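Local structure of citrate synthase (Thermotoga maritima, 2P2W) at residues K64-D69 with L111-I116; G204-P209 with A319-A324; T45-F48 with L54-K57; N87-D92 with A214-P219. The protein probably catalyses the condensation of oxaloacetate with acetyl-CoA and water to give citrate and CoA, a step of the tricarboxylic acid cycle. All coordinates share one frame; numbering follows the deposited sequence.

Contact 1 of 4, residues K64-D69 with L111-I116; sequences KRKMAD and LREKAI
A salt bridge between Lys66 and Glu113 ties the last turns of helix 57-69 to the first turns of helix 110-133, with an apolar contact of Met67 on Ile116 beside it. Lys66 NZ donates to Glu113 OE2 at 2.7 Å, reaching the syn side of that oxygen from 25° out of the carboxylate plane; Glu113 OE1 stays further off, so one oxygen takes the bond. The lysine chain leaves its helix with CG anti to the backbone N (chi1 175°) and bends only near its end, which swings the ammonium toward the carboxylate. Tyr70 OH is a second hydrogen-bonding partner of Glu113 OE2, so that oxygen is gripped twice. In the largely helical citrate synthase fold the two helices approach here at a wide angle, the axes of the two segments 68° apart and 11.1 Å from each other at the closest, and side chains span the gap. Ile116 sends its CG2 branch across, within 4.0 Å of Met67 CG and 4.2 Å of Lys66 CD, so the methyl meets the carbon chains of two successive residues. Met67 and Ile116 cross at about a right angle. Tyr51 of helix 42-51 also packs on Ile116, and Glu43 of that helix on Met67.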
loop_
_atom_site.group_PDB
_atom_site.type_symbol
_atom_site.label_atom_id
_atom_site.label_comp_id
_atom_site.label_asym_id
_atom_site.label_seq_id
_atom_site.Cartn_x
_atom_site.Cartn_y
_atom_site.Cartn_z
ATOM N N LYS A 64 10.795 -27.673 0.921
ATOM C CA LYS A 64 9.644 -27.902 1.791
ATOM C C LYS A 64 10.064 -27.818 3.251
ATOM O O LYS A 64 9.327 -27.296 4.084
ATOM C CB LYS A 64 8.994 -29.262 1.506
ATOM C CG LYS A 64 7.998 -29.234 0.353
ATOM C CD LYS A 64 7.425 -30.613 0.048
ATOM C CE LYS A 64 6.578 -31.130 1.204
ATOM N NZ LYS A 64 5.416 -31.934 0.728
ATOM N N ARG A 65 11.253 -28.326 3.562
ATOM C CA ARG A 65 11.746 -28.264 4.934
ATOM C C ARG A 65 12.066 -26.819 5.318
ATOM O O ARG A 65 11.907 -26.428 6.475
ATOM C CB ARG A 65 12.994 -29.137 5.109
ATOM C CG ARG A 65 12.717 -30.635 5.045
ATOM C CD ARG A 65 13.777 -31.410 5.814
ATOM N NE ARG A 65 15.116 -31.195 5.281
ATOM C CZ ARG A 65 15.704 -31.990 4.391
ATOM N NH1 ARG A 65 15.069 -33.060 3.933
ATOM N NH2 ARG A 65 16.924 -31.709 3.955
ATOM N N LYS A 66 12.511 -26.031 4.342
ATOM C CA LYS A 66 12.843 -24.628 4.575
ATOM C C LYS A 66 11.586 -23.842 4.937
ATOM O O LYS A 66 11.545 -23.143 5.956
ATOM C CB LYS A 66 13.479 -24.010 3.325
ATOM C CG LYS A 66 13.747 -22.512 3.451
ATOM C CD LYS A 66 14.463 -21.956 2.226
ATOM C CE LYS A 66 15.934 -22.323 2.235
ATOM N NZ LYS A 66 16.737 -21.249 2.887
ATOM N N MET A 67 10.560 -23.942 4.095
ATOM C CA MET A 67 9.321 -23.231 4.373
ATOM C C MET A 67 8.738 -23.689 5.706
ATOM O O MET A 67 8.259 -22.875 6.490
ATOM C CB MET A 67 8.307 -23.445 3.243
ATOM C CG MET A 67 8.693 -22.740 1.948
ATOM S SD MET A 67 7.380 -22.767 0.710
ATOM C CE MET A 67 6.154 -21.740 1.514
ATOM N N ALA A 68 8.804 -24.991 5.971
ATOM C CA ALA A 68 8.271 -25.537 7.217
ATOM C C ALA A 68 9.028 -25.016 8.442
ATOM O O ALA A 68 8.475 -24.933 9.540
ATOM C CB ALA A 68 8.324 -27.062 7.182
ATOM N N ASP A 69 10.291 -24.662 8.248
ATOM C CA ASP A 69 11.123 -24.160 9.333
ATOM C C ASP A 69 10.897 -22.651 9.559
ATOM O O ASP A 69 11.377 -22.087 10.540
ATOM C CB ASP A 69 12.594 -24.453 9.001
ATOM C CG ASP A 69 13.497 -24.423 10.221
ATOM O OD1 ASP A 69 13.089 -24.930 11.290
ATOM O OD2 ASP A 69 14.632 -23.913 10.101
ATOM N N LEU A 111 16.351 -10.803 -0.702
ATOM C CA LEU A 111 14.962 -10.407 -0.874
ATOM C C LEU A 111 14.076 -11.631 -1.127
ATOM O O LEU A 111 12.955 -11.732 -0.645
ATOM C CB LEU A 111 14.910 -9.458 -2.077
ATOM C CG LEU A 111 13.642 -8.598 -2.128
ATOM C CD1 LEU A 111 13.393 -7.836 -0.826
ATOM C CD2 LEU A 111 13.698 -7.538 -3.234
ATOM N N ARG A 112 14.598 -12.582 -1.894
ATOM C CA ARG A 112 13.858 -13.803 -2.181
ATOM C C ARG A 112 13.751 -14.646 -0.908
ATOM O O ARG A 112 12.721 -15.263 -0.645
ATOM C CB ARG A 112 14.550 -14.599 -3.293
ATOM C CG ARG A 112 13.852 -15.909 -3.643
ATOM C CD ARG A 112 14.272 -16.420 -5.012
ATOM N NE ARG A 112 15.721 -16.550 -5.142
ATOM C CZ ARG A 112 16.344 -16.870 -6.272
ATOM N NH1 ARG A 112 15.646 -17.095 -7.380
ATOM N NH2 ARG A 112 17.669 -16.964 -6.300
ATOM N N GLU A 113 14.816 -14.662 -0.113
ATOM C CA GLU A 113 14.809 -15.424 1.133
ATOM C C GLU A 113 13.751 -14.807 2.045
ATOM O O GLU A 113 13.016 -15.510 2.744
ATOM C CB GLU A 113 16.181 -15.353 1.801
ATOM C CG GLU A 113 16.398 -16.372 2.907
ATOM C CD GLU A 113 16.323 -17.800 2.403
ATOM O OE1 GLU A 113 16.759 -18.050 1.260
ATOM O OE2 GLU A 113 15.844 -18.676 3.151
ATOM N N LYS A 114 13.674 -13.482 2.020
ATOM C CA LYS A 114 12.702 -12.758 2.826
ATOM C C LYS A 114 11.284 -13.099 2.365
ATOM O O LYS A 114 10.380 -13.283 3.186
ATOM C CB LYS A 114 12.947 -11.251 2.698
ATOM C CG LYS A 114 12.205 -10.409 3.718
ATOM C CD LYS A 114 12.824 -9.020 3.841
ATOM C CE LYS A 114 14.342 -9.093 3.962
ATOM N NZ LYS A 114 14.790 -9.096 5.382
ATOM N N ALA A 115 11.096 -13.180 1.047
ATOM C CA ALA A 115 9.793 -13.497 0.469
ATOM C C ALA A 115 9.364 -14.891 0.908
ATOM O O ALA A 115 8.214 -15.106 1.284
ATOM C CB ALA A 115 9.860 -13.428 -1.057
ATOM N N ILE A 116 10.301 -15.835 0.852
ATOM C CA ILE A 116 10.033 -17.212 1.250
ATOM C C ILE A 116 9.584 -17.287 2.710
ATOM O O ILE A 116 8.622 -17.987 3.040
ATOM C CB ILE A 116 11.295 -18.092 1.054
ATOM C CG1 ILE A 116 11.626 -18.186 -0.440
ATOM C CG2 ILE A 116 11.075 -19.481 1.662
ATOM C CD1 ILE A 116 12.940 -18.903 -0.750
#

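Contact 2 of 4, residues G204-P209 with A319-A324; sequences GALKGP and ALFATA
Leu206, on the last turn of helix 195-207, reaches across to Phe321 and Ala322 of helix 317-337, and its side chain supplies all the contact from its segment. From CB, which points toward the other helix, the chain runs to CG, turned away from the backbone N and beside the carbonyl carbon (chi1 -169°), and there it forks into two methyls with different tasks. CD1 settles over one face of the Phe321 ring, 3.9 Å from the ring centroid and only 9° off the ring normal, a CH-pi contact placed almost exactly over the centre; CD2, CE2 and CZ of the ring lie at nearly equal distances from it. CD2, the other methyl, goes to the helix itself, 3.8 Å from Ala322 CB and 3.7 Å from Ala322 N, and it also touches Phe321 CB at 4.0 Å. One leucine thus straddles the root and the face of the phenylalanine. The contact is buried close to the centre of the chain, in the helical core of the citrate synthase fold, where Phe321 lies beside what is probably the active site: its side chain is about 4 Å from a bound citrate anion and about 4 Å from that of Asp300, a predicted catalytic residue, at their nearest atoms. Leu173 packs on the same phenylalanine, while Trp329 touches both Leu206 and Ala322. The next residue, Thr323, bonds through OG1 back to Ala319 O, one turn earlier, at 2.8 Å, and Thr323 N reaches that carbonyl oxygen from the opposite face of its plane.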
loop_
_atom_site.group_PDB
_atom_site.type_symbol
_atom_site.label_atom_id
_atom_site.label_comp_id
_atom_site.label_asym_id
_atom_site.label_seq_id
_atom_site.Cartn_x
_atom_site.Cartn_y
_atom_site.Cartn_z
ATOM N N GLY A 204 -3.931 -4.176 1.153
ATOM C CA GLY A 204 -4.964 -3.154 1.169
ATOM C C GLY A 204 -5.762 -3.125 -0.122
ATOM O O GLY A 204 -6.982 -2.961 -0.105
ATOM N N ALA A 205 -5.069 -3.283 -1.246
ATOM C CA ALA A 205 -5.721 -3.284 -2.552
ATOM C C ALA A 205 -6.541 -4.555 -2.771
ATOM O O ALA A 205 -7.660 -4.505 -3.287
ATOM C CB ALA A 205 -4.678 -3.152 -3.651
ATOM N N LEU A 206 -5.984 -5.696 -2.378
ATOM C CA LEU A 206 -6.679 -6.968 -2.558
ATOM C C LEU A 206 -7.996 -6.980 -1.783
ATOM O O LEU A 206 -8.976 -7.597 -2.204
ATOM C CB LEU A 206 -5.789 -8.126 -2.095
ATOM C CG LEU A 206 -6.280 -9.527 -2.465
ATOM C CD1 LEU A 206 -6.198 -9.696 -3.969
ATOM C CD2 LEU A 206 -5.433 -10.589 -1.766
ATOM N N LYS A 207 -8.003 -6.271 -0.657
ATOM C CA LYS A 207 -9.162 -6.176 0.227
ATOM C C LYS A 207 -10.386 -5.507 -0.403
ATOM O O LYS A 207 -11.523 -5.802 -0.023
ATOM C CB LYS A 207 -8.753 -5.418 1.496
ATOM C CG LYS A 207 -9.799 -5.392 2.601
ATOM C CD LYS A 207 -9.271 -4.651 3.820
ATOM C CE LYS A 207 -10.247 -4.712 4.982
ATOM N NZ LYS A 207 -9.913 -3.689 6.010
ATOM N N GLY A 208 -10.154 -4.612 -1.360
ATOM C CA GLY A 208 -11.249 -3.903 -2.008
ATOM C C GLY A 208 -12.282 -4.777 -2.703
ATOM O O GLY A 208 -11.936 -5.806 -3.290
ATOM N N PRO A 209 -13.569 -4.383 -2.665
ATOM C CA PRO A 209 -14.692 -5.102 -3.266
ATOM C C PRO A 209 -14.575 -5.198 -4.799
ATOM O O PRO A 209 -15.156 -6.062 -5.443
ATOM C CB PRO A 209 -15.980 -4.378 -2.888
ATOM C CG PRO A 209 -15.599 -2.984 -2.411
ATOM C CD PRO A 209 -14.077 -3.204 -1.972
ATOM N N ALA A 319 -8.065 -13.029 2.768
ATOM C CA ALA A 319 -6.778 -13.395 3.358
ATOM C C ALA A 319 -6.301 -14.731 2.785
ATOM O O ALA A 319 -5.098 -14.978 2.686
ATOM C CB ALA A 319 -6.897 -13.478 4.879
ATOM N N LEU A 320 -7.244 -15.595 2.415
ATOM C CA LEU A 320 -6.891 -16.888 1.826
ATOM C C LEU A 320 -6.312 -16.634 0.438
ATOM O O LEU A 320 -5.380 -17.311 0.002
ATOM C CB LEU A 320 -8.123 -17.791 1.725
ATOM C CG LEU A 320 -8.653 -18.316 3.063
ATOM C CD1 LEU A 320 -9.998 -19.003 2.839
ATOM C CD2 LEU A 320 -7.645 -19.275 3.685
ATOM N N PHE A 321 -6.889 -15.655 -0.251
ATOM C CA PHE A 321 -6.432 -15.255 -1.575
ATOM C C PHE A 321 -4.987 -14.769 -1.403
ATOM O O PHE A 321 -4.086 -15.177 -2.142
ATOM C CB PHE A 321 -7.324 -14.111 -2.085
ATOM C CG PHE A 321 -7.163 -13.789 -3.553
ATOM C CD1 PHE A 321 -5.970 -14.040 -4.227
ATOM C CD2 PHE A 321 -8.206 -13.176 -4.250
ATOM C CE1 PHE A 321 -5.817 -13.686 -5.569
ATOM C CE2 PHE A 321 -8.062 -12.817 -5.595
ATOM C CZ PHE A 321 -6.867 -13.072 -6.254
ATOM N N ALA A 322 -4.771 -13.913 -0.405
ATOM C CA ALA A 322 -3.447 -13.354 -0.132
ATOM C C ALA A 322 -2.404 -14.411 0.240
ATOM O O ALA A 322 -1.233 -14.300 -0.128
ATOM C CB ALA A 322 -3.544 -12.307 0.983
ATOM N N THR A 323 -2.834 -15.427 0.979
ATOM C CA THR A 323 -1.948 -16.504 1.406
ATOM C C THR A 323 -1.251 -17.101 0.191
ATOM O O THR A 323 -0.101 -17.543 0.267
ATOM C CB THR A 323 -2.749 -17.592 2.154
ATOM O OG1 THR A 323 -3.265 -17.034 3.368
ATOM C CG2 THR A 323 -1.871 -18.790 2.485
ATOM N N ALA A 324 -1.955 -17.104 -0.934
ATOM C CA ALA A 324 -1.393 -17.622 -2.169
ATOM C C ALA A 324 -0.736 -16.510 -2.985
ATOM O O ALA A 324 0.423 -16.623 -3.380
ATOM C CB ALA A 324 -2.482 -18.298 -2.997
#

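Contact 3 of 4, residues T45-F48 with L54-K57; sequences TAYF and LPTK
Tyr47 and Phe48, neighbours on helix 42-51, each offer a ring face to one residue of the loop that follows the helix. Tyr47 comes first: chi1 of -179° swings the ring away from the backbone N, and it presents one face to Pro55, whose CB lies 3.5 Å from the ring centroid and 14° off the normal, a close CH-pi contact over the centre. Pro55 CD comes equally near to Tyr47 CD1, at 3.5 Å, so much of the pyrrolidine ring rests on the aromatic one. The phenol oxygen is hydrogen-bonded to Lys53 NZ, and Phe63 meets the Tyr47 ring edge-to-face. Replacing Tyr47 with an alanine would probably leave Pro55 without its aromatic floor and Lys53 without its hydroxyl partner, opening a gap between helix and loop. Phe48, next in line, takes Leu54 CD2 over one face, 4.1 Å from its centroid and displaced toward the rim, while Phe48 CD1 lies 3.7 Å from Leu54 N. Arg363 of the second subunit bonds to Pro55 O. Beyond the proline, Thr56 is the N-cap of helix 57-69, and the whole is a helix-loop-helix connection whose short loop folds back on aromatic side chains of the preceding helix.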
loop_
_atom_site.group_PDB
_atom_site.type_symbol
_atom_site.label_atom_id
_atom_site.label_comp_id
_atom_site.label_asym_id
_atom_site.label_seq_id
_atom_site.Cartn_x
_atom_site.Cartn_y
_atom_site.Cartn_z
ATOM N N THR A 45 4.923 -25.151 -6.824
ATOM C CA THR A 45 4.605 -24.052 -7.726
ATOM C C THR A 45 5.241 -22.748 -7.246
ATOM O O THR A 45 5.676 -21.931 -8.053
ATOM C CB THR A 45 3.083 -23.879 -7.885
ATOM O OG1 THR A 45 2.545 -25.038 -8.544
ATOM C CG2 THR A 45 2.771 -22.633 -8.725
ATOM N N ALA A 46 5.312 -22.562 -5.931
ATOM C CA ALA A 46 5.923 -21.355 -5.378
ATOM C C ALA A 46 7.407 -21.366 -5.738
ATOM O O ALA A 46 7.987 -20.338 -6.094
ATOM C CB ALA A 46 5.746 -21.319 -3.867
ATOM N N TYR A 47 8.015 -22.542 -5.644
ATOM C CA TYR A 47 9.427 -22.692 -5.980
ATOM C C TYR A 47 9.606 -22.283 -7.439
ATOM O O TYR A 47 10.512 -21.524 -7.786
ATOM C CB TYR A 47 9.858 -24.149 -5.807
ATOM C CG TYR A 47 11.318 -24.397 -6.113
ATOM C CD1 TYR A 47 11.772 -24.487 -7.431
ATOM C CD2 TYR A 47 12.248 -24.526 -5.088
ATOM C CE1 TYR A 47 13.122 -24.701 -7.716
ATOM C CE2 TYR A 47 13.597 -24.741 -5.361
ATOM C CZ TYR A 47 14.026 -24.828 -6.675
ATOM O OH TYR A 47 15.356 -25.051 -6.939
ATOM N N PHE A 48 8.723 -22.799 -8.288
ATOM C CA PHE A 48 8.761 -22.517 -9.718
ATOM C C PHE A 48 8.625 -21.024 -10.011
ATOM O O PHE A 48 9.333 -20.482 -10.859
ATOM C CB PHE A 48 7.651 -23.304 -10.421
ATOM C CG PHE A 48 7.623 -23.122 -11.912
ATOM C CD1 PHE A 48 8.796 -23.184 -12.658
ATOM C CD2 PHE A 48 6.417 -22.920 -12.574
ATOM C CE1 PHE A 48 8.769 -23.046 -14.046
ATOM C CE2 PHE A 48 6.377 -22.782 -13.960
ATOM C CZ PHE A 48 7.558 -22.845 -14.697
ATOM N N LEU A 54 11.293 -25.915 -12.423
ATOM C CA LEU A 54 10.662 -26.918 -11.576
ATOM C C LEU A 54 11.787 -27.555 -10.768
ATOM O O LEU A 54 12.848 -27.874 -11.309
ATOM C CB LEU A 54 9.941 -27.973 -12.428
ATOM C CG LEU A 54 8.740 -27.452 -13.232
ATOM C CD1 LEU A 54 8.189 -28.552 -14.132
ATOM C CD2 LEU A 54 7.661 -26.950 -12.276
ATOM N N PRO A 55 11.579 -27.735 -9.458
ATOM C CA PRO A 55 12.596 -28.332 -8.588
ATOM C C PRO A 55 12.756 -29.839 -8.750
ATOM O O PRO A 55 11.796 -30.545 -9.063
ATOM C CB PRO A 55 12.099 -27.973 -7.196
ATOM C CG PRO A 55 10.609 -28.118 -7.360
ATOM C CD PRO A 55 10.360 -27.412 -8.691
ATOM N N THR A 56 13.978 -30.322 -8.537
ATOM C CA THR A 56 14.243 -31.753 -8.605
ATOM C C THR A 56 13.713 -32.321 -7.293
ATOM O O THR A 56 13.315 -31.566 -6.401
ATOM C CB THR A 56 15.754 -32.064 -8.699
ATOM O OG1 THR A 56 16.429 -31.503 -7.566
ATOM C CG2 THR A 56 16.343 -31.492 -9.983
ATOM N N LYS A 57 13.712 -33.642 -7.170
ATOM C CA LYS A 57 13.218 -34.289 -5.961
ATOM C C LYS A 57 13.894 -33.753 -4.698
ATOM O O LYS A 57 13.221 -33.418 -3.721
ATOM C CB LYS A 57 13.425 -35.807 -6.050
ATOM C CG LYS A 57 12.875 -36.573 -4.853
ATOM C CD LYS A 57 13.143 -38.068 -4.969
ATOM C CE LYS A 57 12.698 -38.807 -3.713
ATOM N NZ LYS A 57 13.008 -40.264 -3.786
#

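Contact 4 of 4, residues N87-D92 with A214-P219; sequences NLHYID and ASEKVP
A histidine-carboxylate hydrogen bond joins His89, the N-cap residue of helix 90-98, to Glu216 on the first turns of helix 214-225, at the surface of the protein. His89 NE2 donates to Glu216 OE1 at 2.9 Å along a nearly straight path, with an N-H...O angle of 165°; the oxygen uses its syn lone pair and lies at the ring edge, in the ring plane. A second, weak bond runs from the same NE2 to Glu216 OE2 at 3.0 Å, where the angle falls to 121°. The two side chains come from opposite directions, Glu216 extended beyond CG, and the ring and carboxylate planes are turned 32° apart. The other ring nitrogen is used as well: ND1 accepts from Ile91 N at 3.0 Å, the donor tilted somewhat from the ring plane. His89 is thus gripped at both nitrogens, which fixes the rotation of its ring and, with ND1 as acceptor, places the proton on NE2. Glu216 OE2 also has a weak hydrogen bond with Thr318 OG1. A leucine in place of His89 would probably leave the Glu216 carboxylate without its main partner here and the amide of Ile91 without its cap. The side chain of Glu216 is about 9 Å from that of Asp300, a predicted active-site residue, and the arrangement is that of a helix N-cap whose histidine side chain also bridges to a second helix.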
loop_
_atom_site.group_PDB
_atom_site.type_symbol
_atom_site.label_atom_id
_atom_site.label_comp_id
_atom_site.label_asym_id
_atom_site.label_seq_id
_atom_site.Cartn_x
_atom_site.Cartn_y
_atom_site.Cartn_z
ATOM N N ASN A 87 -12.341 -9.004 16.863
ATOM C CA ASN A 87 -13.241 -8.834 15.728
ATOM C C ASN A 87 -12.598 -8.128 14.542
ATOM O O ASN A 87 -13.279 -7.433 13.792
ATOM C CB ASN A 87 -14.475 -8.050 16.174
ATOM C CG ASN A 87 -14.150 -6.612 16.512
ATOM O OD1 ASN A 87 -13.142 -6.329 17.160
ATOM N ND2 ASN A 87 -15.005 -5.694 16.078
ATOM N N LEU A 88 -11.293 -8.302 14.372
ATOM C CA LEU A 88 -10.589 -7.669 13.261
ATOM C C LEU A 88 -10.767 -8.455 11.965
ATOM O O LEU A 88 -11.007 -9.661 11.989
ATOM C CB LEU A 88 -9.092 -7.565 13.571
ATOM C CG LEU A 88 -8.665 -6.777 14.807
ATOM C CD1 LEU A 88 -7.160 -6.927 15.012
ATOM C CD2 LEU A 88 -9.048 -5.314 14.636
ATOM N N HIS A 89 -10.652 -7.761 10.837
ATOM C CA HIS A 89 -10.745 -8.407 9.531
ATOM C C HIS A 89 -9.370 -9.054 9.342
ATOM O O HIS A 89 -8.345 -8.462 9.694
ATOM C CB HIS A 89 -11.013 -7.363 8.440
ATOM C CG HIS A 89 -11.245 -7.947 7.077
ATOM N ND1 HIS A 89 -10.220 -8.408 6.278
ATOM C CD2 HIS A 89 -12.387 -8.134 6.369
ATOM C CE1 HIS A 89 -10.719 -8.850 5.136
ATOM N NE2 HIS A 89 -12.030 -8.694 5.166
ATOM N N TYR A 90 -9.338 -10.265 8.795
ATOM C CA TYR A 90 -8.068 -10.968 8.615
ATOM C C TYR A 90 -7.004 -10.254 7.780
ATOM O O TYR A 90 -5.811 -10.397 8.054
ATOM C CB TYR A 90 -8.334 -12.378 8.082
ATOM C CG TYR A 90 -8.870 -13.292 9.159
ATOM C CD1 TYR A 90 -8.002 -13.966 10.019
ATOM C CD2 TYR A 90 -10.244 -13.426 9.371
ATOM C CE1 TYR A 90 -8.486 -14.749 11.067
ATOM C CE2 TYR A 90 -10.739 -14.205 10.420
ATOM C CZ TYR A 90 -9.851 -14.862 11.262
ATOM O OH TYR A 90 -10.326 -15.619 12.310
ATOM N N ILE A 91 -7.412 -9.486 6.774
ATOM C CA ILE A 91 -6.432 -8.756 5.971
ATOM C C ILE A 91 -5.700 -7.764 6.883
ATOM O O ILE A 91 -4.482 -7.576 6.768
ATOM C CB ILE A 91 -7.102 -7.974 4.806
ATOM C CG1 ILE A 91 -7.533 -8.940 3.694
ATOM C CG2 ILE A 91 -6.133 -6.922 4.250
ATOM C CD1 ILE A 91 -6.381 -9.637 2.968
ATOM N N ASP A 92 -6.444 -7.131 7.790
ATOM C CA ASP A 92 -5.848 -6.170 8.714
ATOM C C ASP A 92 -4.918 -6.869 9.701
ATOM O O ASP A 92 -3.884 -6.321 10.087
ATOM C CB ASP A 92 -6.934 -5.399 9.472
ATOM C CG ASP A 92 -7.682 -4.424 8.577
ATOM O OD1 ASP A 92 -7.134 -4.059 7.517
ATOM O OD2 ASP A 92 -8.806 -4.018 8.935
ATOM N N ALA A 214 -14.129 -8.933 -3.621
ATOM C CA ALA A 214 -15.375 -9.349 -4.252
ATOM C C ALA A 214 -15.723 -10.762 -3.770
ATOM O O ALA A 214 -16.893 -11.144 -3.732
ATOM C CB ALA A 214 -15.231 -9.327 -5.777
ATOM N N SER A 215 -14.705 -11.527 -3.388
ATOM C CA SER A 215 -14.928 -12.888 -2.908
ATOM C C SER A 215 -15.772 -12.901 -1.630
ATOM O O SER A 215 -16.566 -13.816 -1.419
ATOM C CB SER A 215 -13.591 -13.595 -2.655
ATOM O OG SER A 215 -12.859 -12.978 -1.608
ATOM N N GLU A 216 -15.613 -11.887 -0.784
ATOM C CA GLU A 216 -16.383 -11.824 0.456
ATOM C C GLU A 216 -17.794 -11.297 0.196
ATOM O O GLU A 216 -18.697 -11.497 1.005
ATOM C CB GLU A 216 -15.675 -10.934 1.482
ATOM C CG GLU A 216 -14.220 -11.321 1.712
ATOM C CD GLU A 216 -13.591 -10.614 2.898
ATOM O OE1 GLU A 216 -14.179 -9.621 3.386
ATOM O OE2 GLU A 216 -12.498 -11.053 3.330
ATOM N N LYS A 217 -17.980 -10.628 -0.937
ATOM C CA LYS A 217 -19.295 -10.090 -1.288
ATOM C C LYS A 217 -20.181 -11.089 -2.028
ATOM O O LYS A 217 -21.385 -10.942 -2.143
ATOM C CB LYS A 217 -19.092 -8.846 -2.168
ATOM C CG LYS A 217 -18.847 -7.581 -1.334
ATOM C CD LYS A 217 -20.013 -6.586 -1.355
ATOM C CE LYS A 217 -19.793 -5.401 -0.406
ATOM N NZ LYS A 217 -21.043 -5.114 0.298
ATOM N N VAL A 218 -19.544 -12.127 -2.608
ATOM C CA VAL A 218 -20.338 -13.060 -3.397
ATOM C C VAL A 218 -21.367 -13.861 -2.581
ATOM O O VAL A 218 -22.544 -13.930 -2.921
ATOM C CB VAL A 218 -19.429 -13.942 -4.251
ATOM C CG1 VAL A 218 -20.230 -15.130 -4.794
ATOM C CG2 VAL A 218 -18.899 -13.133 -5.433
ATOM N N PRO A 219 -20.931 -14.530 -1.510
ATOM C CA PRO A 219 -21.862 -15.285 -0.686
ATOM C C PRO A 219 -23.144 -14.498 -0.321
ATOM O O PRO A 219 -24.259 -14.963 -0.498
ATOM C CB PRO A 219 -21.079 -15.780 0.528
ATOM C CG PRO A 219 -19.654 -15.975 0.028
ATOM C CD PRO A 219 -19.569 -14.761 -1.011
#

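Overall arrangement
Contacts 2 and 4 form one neighbourhood near the predicted active site, their centres 8 Å apart and directly linked by a salt bridge from Lys207 NZ to Asp92 OD2 at 3.1 Å; Ala319 also packs on Tyr90 and Ile91. Of the two, contact 2 lies nearer the bound citrate, its Phe321 about 4 Å away by nearest side-chain atoms against about 11 Å for Glu216 of contact 4. Contacts 1 and 3, centres 13 Å apart, lie in the outer part of the chain, far from the predicted active site; successive helices link them, 42-51 carrying part of contact 3 and 57-69 part of contact 1. The centres of contacts 3 and 4 are 31 Å apart, on opposite sides of the chain's centre, yet contacts 2, 3 and 4 all touch the second subunit.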